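Local coordinates for pesticidal crystal protein Cry2Aa (Bacillus thuringiensis serovar kurstaki, PDB 1I5P) that lyses midgut epithelial cells of dipteran and lepidopteran larvae by binding to them and upsetting their osmotic balance, at residues Gln35-Glu40 with Ser415-Asp420; Leu48-Val53 with Phe249-Glu254; Ala532-Arg537 with Phe617-Ile622; Ser555-Thr560 with Ser588-Gly593. All blocks are in the same frame, centred on the assembly; numbering follows the deposited sequence.

Contact 1: Gln35-Glu40 with Ser415-Asp420; sequences QKEWME and SNYFPD
P419 lies flat against the indole of W38, a proline-tryptophan CH-pi stack that joins helix 31-44, near the N-terminus, to the loop leaving strand 415-416 of the toxin's middle domain. Packing is tight here: P419 CD sits 3.7 Å from the centroid of the W38 six-membered ring and only 5° off its normal, while P419 CB reaches the five-membered ring, 3.6 Å from W38 NE1. A proline suits the place because its ring is a rigid, flat-sided patch of slightly polarised C-H groups. With CG beside its own backbone N (chi1 -85°), W38 turns the indole across the loop; W41 meets it edge-to-face. The other side of the contact is looser and watery. E37, its chain extended beyond CG, runs past P419, and two waters link its OE1 to the hydroxyl of Y417; one of them also accepts from D420 N. E37 and D420 bring like charges within 4.5 Å (OE1 to OD1), but K29 forms salt bridges with both carboxylates, which would offset the repulsion. A third water, lying in the indole plane at its edge, accepts a hydrogen bond from W38 NE1 at 2.9 Å.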
loop_
_atom_site.group_PDB
_atom_site.type_symbol
_atom_site.label_atom_id
_atom_site.label_comp_id
_atom_site.label_asym_id
_atom_site.label_seq_id
_atom_site.Cartn_x
_atom_site.Cartn_y
_atom_site.Cartn_z
ATOM N N GLN A 35 6.084 16.068 -5.626
ATOM C CA GLN A 35 5.818 16.059 -7.058
ATOM C C GLN A 35 7.141 15.912 -7.827
ATOM O O GLN A 35 7.218 15.152 -8.797
ATOM C CB GLN A 35 5.078 17.345 -7.450
ATOM C CG GLN A 35 4.661 17.448 -8.909
ATOM C CD GLN A 35 3.456 18.355 -9.089
ATOM O OE1 GLN A 35 3.332 19.375 -8.411
ATOM N NE2 GLN A 35 2.563 17.988 -10.004
ATOM N N LYS A 36 8.181 16.621 -7.390
ATOM C CA LYS A 36 9.493 16.526 -8.040
ATOM C C LYS A 36 10.090 15.133 -7.900
ATOM O O LYS A 36 10.706 14.623 -8.830
ATOM C CB LYS A 36 10.489 17.525 -7.439
ATOM C CG LYS A 36 10.214 18.979 -7.755
ATOM C CD LYS A 36 11.383 19.853 -7.313
ATOM C CE LYS A 36 11.009 21.330 -7.343
ATOM N NZ LYS A 36 10.436 21.750 -8.651
ATOM N N GLU A 37 9.929 14.524 -6.730
ATOM C CA GLU A 37 10.472 13.190 -6.522
ATOM C C GLU A 37 9.809 12.168 -7.433
ATOM O O GLU A 37 10.479 11.292 -7.991
ATOM C CB GLU A 37 10.327 12.768 -5.060
ATOM C CG GLU A 37 11.406 13.313 -4.149
ATOM C CD GLU A 37 11.305 12.779 -2.733
ATOM O OE1 GLU A 37 10.947 11.593 -2.556
ATOM O OE2 GLU A 37 11.597 13.544 -1.793
ATOM N N TRP A 38 8.495 12.272 -7.591
ATOM C CA TRP A 38 7.785 11.343 -8.459
ATOM C C TRP A 38 8.175 11.583 -9.915
ATOM O O TRP A 38 8.312 10.634 -10.688
ATOM C CB TRP A 38 6.275 11.475 -8.267
ATOM C CG TRP A 38 5.778 10.647 -7.129
ATOM C CD1 TRP A 38 5.609 11.043 -5.833
ATOM C CD2 TRP A 38 5.466 9.248 -7.165
ATOM N NE1 TRP A 38 5.216 9.982 -5.060
ATOM C CE2 TRP A 38 5.121 8.865 -5.850
ATOM C CE3 TRP A 38 5.447 8.280 -8.180
ATOM C CZ2 TRP A 38 4.759 7.555 -5.518
ATOM C CZ3 TRP A 38 5.085 6.972 -7.851
ATOM C CH2 TRP A 38 4.747 6.624 -6.528
ATOM N N MET A 39 8.359 12.853 -10.281
ATOM C CA MET A 39 8.771 13.192 -11.641
ATOM C C MET A 39 10.159 12.624 -11.903
ATOM O O MET A 39 10.414 12.078 -12.971
ATOM C CB MET A 39 8.799 14.712 -11.860
ATOM C CG MET A 39 7.469 15.318 -12.286
ATOM S SD MET A 39 7.575 17.100 -12.577
ATOM C CE MET A 39 7.874 17.148 -14.364
ATOM N N GLU A 40 11.059 12.755 -10.933
ATOM C CA GLU A 40 12.406 12.228 -11.106
ATOM C C GLU A 40 12.369 10.711 -11.155
ATOM O O GLU A 40 13.098 10.085 -11.916
ATOM C CB GLU A 40 13.313 12.690 -9.970
ATOM C CG GLU A 40 13.948 14.028 -10.249
ATOM C CD GLU A 40 14.761 14.003 -11.530
ATOM O OE1 GLU A 40 15.887 13.459 -11.495
ATOM O OE2 GLU A 40 14.278 14.519 -12.566
ATOM N N SER A 415 15.821 -1.616 -11.075
ATOM C CA SER A 415 15.892 -1.516 -9.626
ATOM C C SER A 415 14.461 -1.207 -9.206
ATOM O O SER A 415 13.715 -0.556 -9.943
ATOM C CB SER A 415 16.829 -0.389 -9.176
ATOM O OG SER A 415 16.184 0.868 -9.224
ATOM N N ASN A 416 14.074 -1.689 -8.032
ATOM C CA ASN A 416 12.728 -1.476 -7.531
ATOM C C ASN A 416 12.747 -0.439 -6.425
ATOM O O ASN A 416 13.449 -0.582 -5.430
ATOM C CB ASN A 416 12.161 -2.805 -7.041
ATOM C CG ASN A 416 12.346 -3.907 -8.064
ATOM O OD1 ASN A 416 11.704 -3.897 -9.120
ATOM N ND2 ASN A 416 13.238 -4.855 -7.772
ATOM N N TYR A 417 11.957 0.610 -6.613
ATOM C CA TYR A 417 11.900 1.702 -5.655
ATOM C C TYR A 417 10.716 2.605 -5.977
ATOM O O TYR A 417 10.359 2.768 -7.143
ATOM C CB TYR A 417 13.197 2.514 -5.748
ATOM C CG TYR A 417 13.142 3.860 -5.068
ATOM C CD1 TYR A 417 13.311 3.969 -3.691
ATOM C CD2 TYR A 417 12.878 5.028 -5.798
ATOM C CE1 TYR A 417 13.218 5.196 -3.048
ATOM C CE2 TYR A 417 12.780 6.264 -5.162
ATOM C CZ TYR A 417 12.949 6.338 -3.788
ATOM O OH TYR A 417 12.812 7.546 -3.144
ATOM N N PHE A 418 10.103 3.175 -4.946
ATOM C CA PHE A 418 8.982 4.095 -5.125
ATOM C C PHE A 418 9.142 5.221 -4.106
ATOM O O PHE A 418 9.434 4.957 -2.940
ATOM C CB PHE A 418 7.640 3.380 -4.905
ATOM C CG PHE A 418 7.466 2.140 -5.740
ATOM C CD1 PHE A 418 7.893 0.901 -5.266
ATOM C CD2 PHE A 418 6.890 2.212 -7.005
ATOM C CE1 PHE A 418 7.744 -0.257 -6.039
ATOM C CE2 PHE A 418 6.736 1.067 -7.790
ATOM C CZ PHE A 418 7.165 -0.172 -7.305
ATOM N N PRO A 419 8.947 6.484 -4.529
ATOM C CA PRO A 419 9.077 7.643 -3.637
ATOM C C PRO A 419 8.282 7.464 -2.358
ATOM O O PRO A 419 7.131 7.029 -2.403
ATOM C CB PRO A 419 8.550 8.798 -4.494
ATOM C CG PRO A 419 8.975 8.385 -5.866
ATOM C CD PRO A 419 8.555 6.923 -5.881
ATOM N N ASP A 420 8.906 7.786 -1.226
ATOM C CA ASP A 420 8.278 7.666 0.096
ATOM C C ASP A 420 7.935 6.237 0.512
ATOM O O ASP A 420 7.263 6.013 1.524
ATOM C CB ASP A 420 7.029 8.548 0.171
ATOM C CG ASP A 420 7.357 10.031 0.046
ATOM O OD1 ASP A 420 8.162 10.540 0.860
ATOM O OD2 ASP A 420 6.811 10.685 -0.867
HETATM O O HOH W 1 12.425 9.666 -4.436
HETATM O O HOH W 2 11.476 9.297 -0.964
HETATM O O HOH W 3 4.845 10.047 -2.169
#

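Contact 2: Leu48-Val53 with Phe249-Glu254; sequences LYVAPV and FLNVFE
The loop between helices 31-44 and 53-65 meets a wide, pi-type turn of helix 238-259 here, where E254 N bonds to F249 O at 2.9 Å. V50 carries the contact for the loop: with CG1 anti to the backbone N (chi1 172°) and CG2 beside it, both methyls are turned to the helix. ND2 of N251 faces the notch between them, 3.9 Å from V50 CG1 and 4.0 Å from CG2, and CG2 also approaches L250 CD1 at 4.3 Å. A branched valine suits this buried spot, since it offers two methyls close to the backbone. N251 serves the polar side: its ND2 bonds to Y247 O one turn back, and its OD1 accepts from a water at 2.8 Å that in turn accepts from A51 N. The water joins loop backbone to helix side chain where no direct hydrogen bond spans the two segments. V50 also touches W41 of helix 31-44 and Y247, A51 rests on helix 88-101, and L250 reaches Y421 beside strand 422-430.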
loop_
_atom_site.group_PDB
_atom_site.type_symbol
_atom_site.label_atom_id
_atom_site.label_comp_id
_atom_site.label_asym_id
_atom_site.label_seq_id
_atom_site.Cartn_x
_atom_site.Cartn_y
_atom_site.Cartn_z
ATOM N N LEU A 48 6.240 1.565 -13.809
ATOM C CA LEU A 48 5.632 0.438 -14.515
ATOM C C LEU A 48 4.758 1.040 -15.591
ATOM O O LEU A 48 3.674 0.544 -15.851
ATOM C CB LEU A 48 4.774 -0.385 -13.556
ATOM C CG LEU A 48 5.489 -1.343 -12.612
ATOM C CD1 LEU A 48 6.451 -0.586 -11.693
ATOM C CD2 LEU A 48 4.430 -2.089 -11.820
ATOM N N TYR A 49 5.255 2.110 -16.207
ATOM C CA TYR A 49 4.511 2.863 -17.212
ATOM C C TYR A 49 3.467 3.628 -16.409
ATOM O O TYR A 49 2.481 4.135 -16.937
ATOM C CB TYR A 49 3.850 1.942 -18.248
ATOM C CG TYR A 49 4.771 1.611 -19.402
ATOM C CD1 TYR A 49 5.574 0.473 -19.377
ATOM C CD2 TYR A 49 4.902 2.486 -20.478
ATOM C CE1 TYR A 49 6.491 0.215 -20.396
ATOM C CE2 TYR A 49 5.818 2.240 -21.499
ATOM C CZ TYR A 49 6.609 1.111 -21.453
ATOM O OH TYR A 49 7.534 0.893 -22.452
ATOM N N VAL A 50 3.709 3.691 -15.104
ATOM C CA VAL A 50 2.825 4.404 -14.193
ATOM C C VAL A 50 3.092 5.895 -14.353
ATOM O O VAL A 50 4.239 6.332 -14.351
ATOM C CB VAL A 50 3.090 4.016 -12.709
ATOM C CG1 VAL A 50 2.279 4.921 -11.776
ATOM C CG2 VAL A 50 2.723 2.563 -12.474
ATOM N N ALA A 51 2.024 6.666 -14.511
ATOM C CA ALA A 51 2.136 8.112 -14.653
ATOM C C ALA A 51 2.428 8.673 -13.268
ATOM O O ALA A 51 1.655 8.464 -12.334
ATOM C CB ALA A 51 0.831 8.683 -15.189
ATOM N N PRO A 52 3.558 9.381 -13.112
ATOM C CA PRO A 52 3.949 9.970 -11.828
ATOM C C PRO A 52 2.880 10.807 -11.127
ATOM O O PRO A 52 2.864 10.881 -9.898
ATOM C CB PRO A 52 5.178 10.801 -12.191
ATOM C CG PRO A 52 4.950 11.131 -13.650
ATOM C CD PRO A 52 4.499 9.793 -14.164
ATOM N N VAL A 53 1.996 11.444 -11.891
ATOM C CA VAL A 53 0.949 12.254 -11.283
ATOM C C VAL A 53 0.092 11.451 -10.295
ATOM O O VAL A 53 -0.430 12.005 -9.322
ATOM C CB VAL A 53 0.021 12.873 -12.357
ATOM C CG1 VAL A 53 -0.793 11.784 -13.042
ATOM C CG2 VAL A 53 -0.891 13.906 -11.721
ATOM N N PHE A 249 -2.727 -0.738 -8.078
ATOM C CA PHE A 249 -2.773 -0.205 -6.723
ATOM C C PHE A 249 -2.344 1.264 -6.703
ATOM O O PHE A 249 -2.890 2.065 -5.949
ATOM C CB PHE A 249 -1.906 -1.047 -5.788
ATOM C CG PHE A 249 -2.689 -2.077 -5.019
ATOM C CD1 PHE A 249 -3.259 -3.168 -5.671
ATOM C CD2 PHE A 249 -2.913 -1.922 -3.653
ATOM C CE1 PHE A 249 -4.036 -4.090 -4.979
ATOM C CE2 PHE A 249 -3.691 -2.840 -2.945
ATOM C CZ PHE A 249 -4.257 -3.928 -3.611
ATOM N N LEU A 250 -1.384 1.625 -7.547
ATOM C CA LEU A 250 -0.919 3.008 -7.604
ATOM C C LEU A 250 -1.880 3.908 -8.377
ATOM O O LEU A 250 -2.065 5.075 -8.026
ATOM C CB LEU A 250 0.463 3.074 -8.253
ATOM C CG LEU A 250 1.643 2.634 -7.379
ATOM C CD1 LEU A 250 2.917 2.618 -8.207
ATOM C CD2 LEU A 250 1.781 3.585 -6.199
ATOM N N ASN A 251 -2.492 3.350 -9.419
ATOM C CA ASN A 251 -3.423 4.077 -10.276
ATOM C C ASN A 251 -4.862 4.059 -9.797
ATOM O O ASN A 251 -5.652 4.932 -10.162
ATOM C CB ASN A 251 -3.406 3.488 -11.691
ATOM C CG ASN A 251 -2.355 4.105 -12.567
ATOM O OD1 ASN A 251 -2.550 5.192 -13.112
ATOM N ND2 ASN A 251 -1.223 3.422 -12.706
ATOM N N VAL A 252 -5.208 3.062 -8.991
ATOM C CA VAL A 252 -6.582 2.926 -8.544
ATOM C C VAL A 252 -6.862 2.705 -7.061
ATOM O O VAL A 252 -7.620 3.455 -6.455
ATOM C CB VAL A 252 -7.277 1.776 -9.325
ATOM C CG1 VAL A 252 -8.722 1.612 -8.854
ATOM C CG2 VAL A 252 -7.223 2.058 -10.827
ATOM N N PHE A 253 -6.259 1.687 -6.464
ATOM C CA PHE A 253 -6.579 1.392 -5.076
ATOM C C PHE A 253 -6.044 2.270 -3.966
ATOM O O PHE A 253 -6.556 2.219 -2.842
ATOM C CB PHE A 253 -6.324 -0.091 -4.820
ATOM C CG PHE A 253 -7.161 -0.967 -5.699
ATOM C CD1 PHE A 253 -6.617 -1.567 -6.827
ATOM C CD2 PHE A 253 -8.536 -1.063 -5.483
ATOM C CE1 PHE A 253 -7.431 -2.243 -7.735
ATOM C CE2 PHE A 253 -9.354 -1.732 -6.379
ATOM C CZ PHE A 253 -8.803 -2.321 -7.509
ATOM N N GLU A 254 -5.035 3.081 -4.260
ATOM C CA GLU A 254 -4.535 4.007 -3.254
ATOM C C GLU A 254 -5.697 4.962 -3.026
ATOM O O GLU A 254 -5.946 5.417 -1.912
ATOM C CB GLU A 254 -3.330 4.779 -3.785
ATOM C CG GLU A 254 -2.009 4.188 -3.361
ATOM C CD GLU A 254 -1.817 4.232 -1.854
ATOM O OE1 GLU A 254 -1.431 3.193 -1.278
ATOM O OE2 GLU A 254 -2.049 5.306 -1.248
HETATM O O HOH W 4 -0.519 5.292 -15.006
#

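Contact 3: Ala532-Arg537 with Phe617-Ile622; sequences ARYTLR and FDLMNI
The apolar interior between two beta-sheets of the C-terminal domain is bridged here by Y534, which projects from strand 530-537 toward strand 617-626. The CD1 methyl of I622 stands over the middle of the tyrosine ring: it lies 3.6 Å from the ring centroid and 6° off the normal, a CH-pi contact in which all six ring carbons are nearly equally close. I622 gets there by placing CG1 beside its backbone N (chi1 -60°) and extending onward to CD1 (chi2 165°), so that a single methyl at the end of the longer branch is presented to the face. L619 and Y534 come at each other from opposite directions, L619 CD1 lying 3.5 Å from Y534 OH. The two strands belong to different sheets of the lectin-like jelly-roll sandwich, and their nearest CA atoms, those of Y534 and I622, are 9.8 Å apart, so side chains alone span the gap. Tyrosine suits such a span: its ring gives an apolar face to the interior, and its length carries the hydroxyl to P498 O, to which it hydrogen-bonds. L619 and I622 both face inward although three positions apart, because M620 and N621 form a classic beta bulge opposite R548 that shifts the alternation of the strand. At the bulge the N621 side chain turns back on the backbone, OD1 accepting a weak bond from I622 N at 2.8 Å.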
loop_
_atom_site.group_PDB
_atom_site.type_symbol
_atom_site.label_atom_id
_atom_site.label_comp_id
_atom_site.label_asym_id
_atom_site.label_seq_id
_atom_site.Cartn_x
_atom_site.Cartn_y
_atom_site.Cartn_z
ATOM N N ALA A 532 -4.919 -9.550 19.958
ATOM C CA ALA A 532 -3.859 -8.930 19.184
ATOM C C ALA A 532 -3.409 -7.690 19.950
ATOM O O ALA A 532 -4.205 -6.782 20.206
ATOM C CB ALA A 532 -4.373 -8.538 17.793
ATOM N N ARG A 533 -2.139 -7.658 20.337
ATOM C CA ARG A 533 -1.616 -6.515 21.065
ATOM C C ARG A 533 -0.818 -5.582 20.172
ATOM O O ARG A 533 -0.022 -6.025 19.348
ATOM C CB ARG A 533 -0.723 -6.962 22.225
ATOM C CG ARG A 533 0.169 -5.829 22.748
ATOM C CD ARG A 533 0.808 -6.152 24.078
ATOM N NE ARG A 533 -0.192 -6.239 25.138
ATOM C CZ ARG A 533 0.094 -6.458 26.416
ATOM N NH1 ARG A 533 1.355 -6.616 26.798
ATOM N NH2 ARG A 533 -0.880 -6.507 27.314
ATOM N N TYR A 534 -1.031 -4.286 20.364
ATOM C CA TYR A 534 -0.325 -3.255 19.618
ATOM C C TYR A 534 0.295 -2.287 20.614
ATOM O O TYR A 534 -0.256 -2.050 21.690
ATOM C CB TYR A 534 -1.286 -2.510 18.692
ATOM C CG TYR A 534 -1.976 -3.423 17.712
ATOM C CD1 TYR A 534 -3.096 -4.156 18.086
ATOM C CD2 TYR A 534 -1.464 -3.610 16.432
ATOM C CE1 TYR A 534 -3.690 -5.063 17.214
ATOM C CE2 TYR A 534 -2.051 -4.514 15.549
ATOM C CZ TYR A 534 -3.159 -5.238 15.950
ATOM O OH TYR A 534 -3.711 -6.162 15.098
ATOM N N THR A 535 1.449 -1.737 20.255
ATOM C CA THR A 535 2.138 -0.796 21.126
ATOM C C THR A 535 2.449 0.494 20.383
ATOM O O THR A 535 2.962 0.476 19.259
ATOM C CB THR A 535 3.445 -1.397 21.667
ATOM O OG1 THR A 535 3.165 -2.662 22.271
ATOM C CG2 THR A 535 4.067 -0.470 22.717
ATOM N N LEU A 536 2.146 1.615 21.025
ATOM C CA LEU A 536 2.374 2.911 20.413
ATOM C C LEU A 536 3.022 3.892 21.388
ATOM O O LEU A 536 2.872 3.772 22.609
ATOM C CB LEU A 536 1.041 3.472 19.912
ATOM C CG LEU A 536 0.021 3.856 20.984
ATOM C CD1 LEU A 536 0.154 5.342 21.267
ATOM C CD2 LEU A 536 -1.394 3.545 20.522
ATOM N N ARG A 537 3.737 4.866 20.830
ATOM C CA ARG A 537 4.408 5.893 21.613
ATOM C C ARG A 537 3.455 7.087 21.663
ATOM O O ARG A 537 3.274 7.780 20.660
ATOM C CB ARG A 537 5.720 6.291 20.930
ATOM C CG ARG A 537 6.592 7.237 21.738
ATOM C CD ARG A 537 7.146 6.539 22.961
ATOM N NE ARG A 537 8.029 7.398 23.738
ATOM C CZ ARG A 537 8.714 6.991 24.801
ATOM N NH1 ARG A 537 8.618 5.733 25.209
ATOM N NH2 ARG A 537 9.486 7.843 25.456
ATOM N N PHE A 617 -13.458 -13.173 11.844
ATOM C CA PHE A 617 -13.535 -11.749 12.142
ATOM C C PHE A 617 -12.367 -11.061 11.447
ATOM O O PHE A 617 -11.232 -11.531 11.511
ATOM C CB PHE A 617 -13.450 -11.521 13.654
ATOM C CG PHE A 617 -13.473 -10.069 14.066
ATOM C CD1 PHE A 617 -14.645 -9.487 14.540
ATOM C CD2 PHE A 617 -12.312 -9.294 14.020
ATOM C CE1 PHE A 617 -14.666 -8.165 14.968
ATOM C CE2 PHE A 617 -12.322 -7.966 14.446
ATOM C CZ PHE A 617 -13.501 -7.401 14.921
ATOM N N ASP A 618 -12.647 -9.952 10.774
ATOM C CA ASP A 618 -11.603 -9.200 10.085
ATOM C C ASP A 618 -11.292 -7.898 10.811
ATOM O O ASP A 618 -12.138 -7.012 10.892
ATOM C CB ASP A 618 -12.027 -8.862 8.652
ATOM C CG ASP A 618 -11.731 -9.982 7.665
ATOM O OD1 ASP A 618 -10.570 -10.104 7.221
ATOM O OD2 ASP A 618 -12.663 -10.741 7.335
ATOM N N LEU A 619 -10.078 -7.791 11.344
ATOM C CA LEU A 619 -9.645 -6.567 12.010
ATOM C C LEU A 619 -8.987 -5.836 10.838
ATOM O O LEU A 619 -7.895 -6.212 10.404
ATOM C CB LEU A 619 -8.596 -6.871 13.082
ATOM C CG LEU A 619 -8.598 -6.044 14.373
ATOM C CD1 LEU A 619 -7.163 -5.927 14.859
ATOM C CD2 LEU A 619 -9.202 -4.662 14.162
ATOM N N MET A 620 -9.654 -4.802 10.329
ATOM C CA MET A 620 -9.159 -4.074 9.163
ATOM C C MET A 620 -8.310 -2.826 9.382
ATOM O O MET A 620 -7.330 -2.613 8.660
ATOM C CB MET A 620 -10.343 -3.761 8.253
ATOM C CG MET A 620 -11.066 -5.031 7.814
ATOM S SD MET A 620 -12.621 -4.713 7.001
ATOM C CE MET A 620 -12.010 -4.159 5.400
ATOM N N ASN A 621 -8.684 -1.986 10.345
ATOM C CA ASN A 621 -7.898 -0.792 10.629
ATOM C C ASN A 621 -8.105 -0.321 12.057
ATOM O O ASN A 621 -9.151 -0.552 12.666
ATOM C CB ASN A 621 -8.243 0.356 9.671
ATOM C CG ASN A 621 -7.042 1.276 9.400
ATOM O OD1 ASN A 621 -6.066 1.294 10.158
ATOM N ND2 ASN A 621 -7.118 2.044 8.313
ATOM N N ILE A 622 -7.084 0.345 12.578
ATOM C CA ILE A 622 -7.109 0.883 13.925
ATOM C C ILE A 622 -6.881 2.371 13.738
ATOM O O ILE A 622 -5.823 2.788 13.263
ATOM C CB ILE A 622 -5.966 0.278 14.781
ATOM C CG1 ILE A 622 -6.126 -1.243 14.856
ATOM C CG2 ILE A 622 -5.973 0.883 16.183
ATOM C CD1 ILE A 622 -4.878 -1.972 15.364
#

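Contact 4: Ser555-Thr560 with Ser588-Gly593; sequences STIRVT and SDINIG
This is an apolar contact across the interior of the C-terminal beta-sandwich, made by two strands of different sheets that share no hydrogen bond. Its closer half is V559 against I592, whose side chains run at a slant to each other; I592 CG2 touches V559 CG2 at 3.7 Å and V559 CB at 3.8 Å. CG1 of I592 lies beside the backbone N (chi1 -56°), which puts CG2, the branch that meets V559, anti to that N. The second half is looser, I557 CD1 approaching I590 CG1 at 4.5 Å. In both segments the inward residues alternate, I557 with V559 and I590 with I592, while R558 points away and is exposed, as is N591. Beta-branched residues suit these inward places, being bulky near the backbone and at ease in extended chain. I592 itself and G593 form a classic beta bulge opposite L545; G593 has backbone angles (phi 145°, psi 180°) at which a side chain would press on the preceding carbonyl O. Strand 555-561 is flanked by strands 564-571 and 602-610, strand 585-597 pairs with 541-550 in the other sheet, and L545 and L547 of 541-550 add to the apolar layer.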
loop_
_atom_site.group_PDB
_atom_site.type_symbol
_atom_site.label_atom_id
_atom_site.label_comp_id
_atom_site.label_asym_id
_atom_site.label_seq_id
_atom_site.Cartn_x
_atom_site.Cartn_y
_atom_site.Cartn_z
ATOM N N SER A 555 -19.988 -11.102 16.755
ATOM C CA SER A 555 -18.699 -11.154 17.413
ATOM C C SER A 555 -18.689 -10.142 18.551
ATOM O O SER A 555 -19.525 -9.237 18.596
ATOM C CB SER A 555 -17.582 -10.846 16.410
ATOM O OG SER A 555 -17.825 -9.625 15.731
ATOM N N THR A 556 -17.753 -10.307 19.478
ATOM C CA THR A 556 -17.645 -9.399 20.608
ATOM C C THR A 556 -16.224 -8.864 20.690
ATOM O O THR A 556 -15.257 -9.629 20.661
ATOM C CB THR A 556 -17.989 -10.107 21.931
ATOM O OG1 THR A 556 -19.322 -10.628 21.856
ATOM C CG2 THR A 556 -17.897 -9.129 23.102
ATOM N N ILE A 557 -16.102 -7.546 20.793
ATOM C CA ILE A 557 -14.796 -6.915 20.874
ATOM C C ILE A 557 -14.511 -6.393 22.277
ATOM O O ILE A 557 -15.325 -5.684 22.865
ATOM C CB ILE A 557 -14.684 -5.733 19.886
ATOM C CG1 ILE A 557 -15.021 -6.191 18.467
ATOM C CG2 ILE A 557 -13.268 -5.174 19.906
ATOM C CD1 ILE A 557 -15.049 -5.066 17.457
ATOM N N ARG A 558 -13.350 -6.761 22.809
ATOM C CA ARG A 558 -12.929 -6.311 24.130
ATOM C C ARG A 558 -11.588 -5.604 23.988
ATOM O O ARG A 558 -10.565 -6.227 23.694
ATOM C CB ARG A 558 -12.805 -7.493 25.095
ATOM C CG ARG A 558 -14.148 -8.054 25.562
ATOM C CD ARG A 558 -13.961 -9.235 26.505
ATOM N NE ARG A 558 -15.218 -9.651 27.127
ATOM C CZ ARG A 558 -16.211 -10.269 26.495
ATOM N NH1 ARG A 558 -16.105 -10.560 25.204
ATOM N NH2 ARG A 558 -17.312 -10.598 27.158
ATOM N N VAL A 559 -11.607 -4.293 24.185
ATOM C CA VAL A 559 -10.404 -3.488 24.068
ATOM C C VAL A 559 -9.905 -3.071 25.442
ATOM O O VAL A 559 -10.656 -2.535 26.253
ATOM C CB VAL A 559 -10.667 -2.223 23.222
ATOM C CG1 VAL A 559 -9.395 -1.400 23.108
ATOM C CG2 VAL A 559 -11.173 -2.620 21.845
ATOM N N THR A 560 -8.629 -3.327 25.696
ATOM C CA THR A 560 -8.030 -2.966 26.964
ATOM C C THR A 560 -6.882 -2.004 26.713
ATOM O O THR A 560 -5.923 -2.323 26.002
ATOM C CB THR A 560 -7.511 -4.207 27.711
ATOM O OG1 THR A 560 -8.580 -5.149 27.857
ATOM C CG2 THR A 560 -7.002 -3.825 29.094
ATOM N N SER A 588 -17.134 -1.707 8.833
ATOM C CA SER A 588 -17.941 -0.781 9.597
ATOM C C SER A 588 -16.970 -0.230 10.625
ATOM O O SER A 588 -16.117 -0.965 11.124
ATOM C CB SER A 588 -19.091 -1.493 10.302
ATOM O OG SER A 588 -19.892 -0.546 10.986
ATOM N N ASP A 589 -17.078 1.057 10.929
ATOM C CA ASP A 589 -16.195 1.664 11.913
ATOM C C ASP A 589 -16.870 1.640 13.273
ATOM O O ASP A 589 -17.901 2.272 13.473
ATOM C CB ASP A 589 -15.850 3.099 11.508
ATOM C CG ASP A 589 -15.033 3.157 10.235
ATOM O OD1 ASP A 589 -14.385 2.142 9.908
ATOM O OD2 ASP A 589 -15.028 4.214 9.569
ATOM N N ILE A 590 -16.284 0.889 14.198
ATOM C CA ILE A 590 -16.832 0.770 15.539
ATOM C C ILE A 590 -16.188 1.770 16.485
ATOM O O ILE A 590 -14.966 1.771 16.667
ATOM C CB ILE A 590 -16.596 -0.630 16.130
ATOM C CG1 ILE A 590 -16.879 -1.714 15.085
ATOM C CG2 ILE A 590 -17.469 -0.806 17.363
ATOM C CD1 ILE A 590 -18.314 -1.744 14.573
ATOM N N ASN A 591 -17.012 2.623 17.084
ATOM C CA ASN A 591 -16.519 3.614 18.032
ATOM C C ASN A 591 -16.329 2.892 19.365
ATOM O O ASN A 591 -17.295 2.546 20.046
ATOM C CB ASN A 591 -17.533 4.759 18.165
ATOM C CG ASN A 591 -17.008 5.927 18.999
ATOM O OD1 ASN A 591 -17.569 7.025 18.973
ATOM N ND2 ASN A 591 -15.937 5.693 19.745
ATOM N N ILE A 592 -15.073 2.643 19.720
ATOM C CA ILE A 592 -14.752 1.950 20.961
ATOM C C ILE A 592 -14.845 2.878 22.163
ATOM O O ILE A 592 -15.359 2.502 23.212
ATOM C CB ILE A 592 -13.333 1.352 20.914
ATOM C CG1 ILE A 592 -13.193 0.433 19.696
ATOM C CG2 ILE A 592 -13.056 0.585 22.192
ATOM C CD1 ILE A 592 -14.223 -0.684 19.641
ATOM N N GLY A 593 -14.342 4.093 22.010
ATOM C CA GLY A 593 -14.388 5.038 23.107
ATOM C C GLY A 593 -13.172 5.939 23.162
ATOM O O GLY A 593 -12.258 5.836 22.338
#

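In the fold
Contacts 1 and 2 lie together, their centres 12 Å apart, and contact 2 is nested along the chain inside the loop closed by contact 1. They touch through W38 with P52 and through F418 with L250 and L48. Contacts 3 and 4 follow later in the chain, their centres 11 Å apart, with contact 4 nested inside the loop closed by contact 3; F617 touches S555 and I557, and both contacts join the same two sheets of the C-terminal sandwich. Contact 1 lies about 30 Å from contact 3, between centres. Contact 1 ties the N-terminal helical region to the middle domain, contact 2 packs within that region, and contacts 3 and 4 build the C-terminal core.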